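Local coordinates for protein histone acetyltransferase (Trypanosoma brucei brucei, PDB 6IF4) that probably acetylates histone lysines as a MYST-family chromatin enzyme, the chain here being its presumed Tudor (Tudor-knot) domain, at residues 10-15 against 39-44. Sequence-based numbering, arbitrary orientation.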
loop_
_atom_site.group_PDB
_atom_site.type_symbol
_atom_site.label_atom_id
_atom_site.label_comp_id
_atom_site.label_asym_id
_atom_site.label_seq_id
_atom_site.Cartn_x
_atom_site.Cartn_y
_atom_site.Cartn_z
ATOM N N VAL B 10 4.367 -2.341 5.752
ATOM C CA VAL B 10 4.425 -3.203 4.580
ATOM C C VAL B 10 5.637 -2.816 3.744
ATOM O O VAL B 10 6.306 -1.811 3.995
ATOM C CB VAL B 10 3.147 -3.102 3.718
ATOM C CG1 VAL B 10 1.911 -3.542 4.505
ATOM C CG2 VAL B 10 2.987 -1.686 3.190
ATOM N N TYR B 11 5.921 -3.647 2.748
ATOM C CA TYR B 11 6.776 -3.286 1.631
ATOM C C TYR B 11 5.885 -3.065 0.419
ATOM O O TYR B 11 4.978 -3.859 0.157
ATOM C CB TYR B 11 7.805 -4.374 1.324
ATOM C CG TYR B 11 8.930 -4.484 2.330
ATOM C CD1 TYR B 11 9.936 -3.528 2.385
ATOM C CD2 TYR B 11 8.991 -5.551 3.215
ATOM C CE1 TYR B 11 10.969 -3.629 3.301
ATOM C CE2 TYR B 11 10.019 -5.661 4.134
ATOM C CZ TYR B 11 11.004 -4.698 4.173
ATOM O OH TYR B 11 12.026 -4.807 5.089
ATOM N N ALA B 12 6.139 -1.988 -0.312
ATOM C CA ALA B 12 5.329 -1.632 -1.466
ATOM C C ALA B 12 6.233 -1.378 -2.660
ATOM O O ALA B 12 7.286 -0.747 -2.531
ATOM C CB ALA B 12 4.467 -0.394 -1.192
ATOM N N THR B 13 5.828 -1.888 -3.819
ATOM C CA THR B 13 6.589 -1.620 -5.025
ATOM C C THR B 13 6.456 -0.154 -5.417
ATOM O O THR B 13 5.415 0.482 -5.217
ATOM C CB THR B 13 6.127 -2.508 -6.181
ATOM O OG1 THR B 13 4.742 -2.265 -6.452
ATOM C CG2 THR B 13 6.332 -3.974 -5.840
ATOM N N LEU B 14 7.529 0.373 -5.993
ATOM C CA LEU B 14 7.528 1.736 -6.512
ATOM C C LEU B 14 8.588 1.764 -7.598
ATOM O O LEU B 14 9.784 1.729 -7.292
ATOM C CB LEU B 14 7.830 2.749 -5.411
ATOM C CG LEU B 14 8.161 4.178 -5.846
ATOM C CD1 LEU B 14 6.974 4.809 -6.548
ATOM C CD2 LEU B 14 8.591 5.016 -4.645
ATOM N N HIS B 15 8.148 1.810 -8.853
ATOM C CA HIS B 15 9.053 1.712 -9.993
ATOM C C HIS B 15 9.887 0.435 -9.905
ATOM O O HIS B 15 11.120 0.455 -9.935
ATOM C CB HIS B 15 9.918 2.964 -10.109
ATOM C CG HIS B 15 9.119 4.220 -10.260
ATOM N ND1 HIS B 15 9.170 5.251 -9.346
ATOM C CD2 HIS B 15 8.239 4.607 -11.213
ATOM C CE1 HIS B 15 8.361 6.219 -9.733
ATOM N NE2 HIS B 15 7.783 5.854 -10.864
ATOM N N VAL B 39 -1.020 3.807 0.217
ATOM C CA VAL B 39 0.234 3.545 0.907
ATOM C C VAL B 39 1.051 4.823 0.952
ATOM O O VAL B 39 1.007 5.646 0.028
ATOM C CB VAL B 39 1.017 2.396 0.235
ATOM C CG1 VAL B 39 0.075 1.255 -0.131
ATOM C CG2 VAL B 39 1.777 2.883 -0.989
ATOM N N HIS B 40 1.764 5.012 2.053
ATOM C CA HIS B 40 2.746 6.075 2.180
ATOM C C HIS B 40 4.124 5.443 2.288
ATOM O O HIS B 40 4.347 4.577 3.142
ATOM C CB HIS B 40 2.462 6.953 3.403
ATOM C CG HIS B 40 3.580 7.890 3.744
ATOM N ND1 HIS B 40 3.949 8.935 2.926
ATOM C CD2 HIS B 40 4.407 7.941 4.815
ATOM C CE1 HIS B 40 4.960 9.586 3.473
ATOM N NE2 HIS B 40 5.257 9.004 4.621
ATOM N N TYR B 41 5.037 5.858 1.417
ATOM C CA TYR B 41 6.399 5.354 1.467
ATOM C C TYR B 41 7.114 6.074 2.596
ATOM O O TYR B 41 7.150 7.308 2.646
ATOM C CB TYR B 41 7.114 5.552 0.136
ATOM C CG TYR B 41 6.448 4.798 -0.981
ATOM C CD1 TYR B 41 6.794 3.480 -1.264
ATOM C CD2 TYR B 41 5.453 5.395 -1.741
ATOM C CE1 TYR B 41 6.172 2.787 -2.283
ATOM C CE2 TYR B 41 4.829 4.714 -2.753
ATOM C CZ TYR B 41 5.190 3.413 -3.023
ATOM O OH TYR B 41 4.560 2.743 -4.040
ATOM N N VAL B 42 7.680 5.284 3.504
ATOM C CA VAL B 42 8.182 5.793 4.771
ATOM C C VAL B 42 9.307 6.802 4.580
ATOM O O VAL B 42 9.420 7.769 5.342
ATOM C CB VAL B 42 8.610 4.584 5.620
ATOM C CG1 VAL B 42 9.697 4.964 6.551
ATOM C CG2 VAL B 42 7.401 4.011 6.351
ATOM N N GLU B 43 10.134 6.624 3.556
ATOM C CA GLU B 43 11.244 7.524 3.286
ATOM C C GLU B 43 11.030 8.311 1.998
ATOM O O GLU B 43 11.990 8.648 1.299
ATOM C CB GLU B 43 12.555 6.745 3.242
ATOM C CG GLU B 43 12.916 6.140 4.588
ATOM C CD GLU B 43 14.396 5.882 4.741
ATOM O OE1 GLU B 43 15.104 6.786 5.228
ATOM O OE2 GLU B 43 14.845 4.773 4.386
ATOM N N GLN B 44 9.773 8.603 1.675
ATOM C CA GLN B 44 9.442 9.500 0.581
ATOM C C GLN B 44 8.426 10.539 1.038
ATOM O O GLN B 44 7.715 10.356 2.029
ATOM C CB GLN B 44 8.890 8.732 -0.632
ATOM C CG GLN B 44 9.758 7.570 -1.083
ATOM C CD GLN B 44 10.728 7.956 -2.183
ATOM O OE1 GLN B 44 10.521 8.939 -2.897
ATOM N NE2 GLN B 44 11.799 7.184 -2.320
#
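Tyr41 reaches from the end of one strand across the core of this small beta domain to the end of another, and its ring carries most of the contact. Its CG lies anti to the carbonyl carbon, which carries the phenol toward segment 10-15 although its CB does not point there. At the tip, Tyr41 OH donates a hydrogen bond of 2.7 Å to Thr13 O. The bond is short, although the donor stands above the carbonyl plane, off the lone-pair direction, with a C=O...O angle of 140°. A tyrosine suits this place because its flat ring fills apolar space while its hydroxyl reaches a main-chain oxygen at the strand's end.

Leu14 crosses the phenol obliquely. With CG anti to its backbone N (chi1 167°), its branched apolar end lays a methyl over one ring face: CD2 stands 3.9 Å from the centroid of the Tyr41 ring, almost on the normal, a CH-pi contact. Leu14 CB lies above the same face, just outside the CE1-CZ bond, 3.5 Å from Tyr41 CE1. Ala12 O lies at the ring edge, near its plane. Ala12 CB touches Tyr41 CE1 at 3.8 Å and Val39 CG2 at 4.2 Å; its small methyl lets both come close, and beta-branched Val39 suits a buried strand position.

The short strand pieces 10-13 and 39-41 run at 88° to each other, as in the strongly bent SH3-like barrel of Tudor-knot domains. Strand 18-28 pairs with both 9-13 and 35-41. Leu57 of strand 57-59 packs on Ala12 and Val39, while Arg50 and Leu52 of strand 50-53 touch Tyr41.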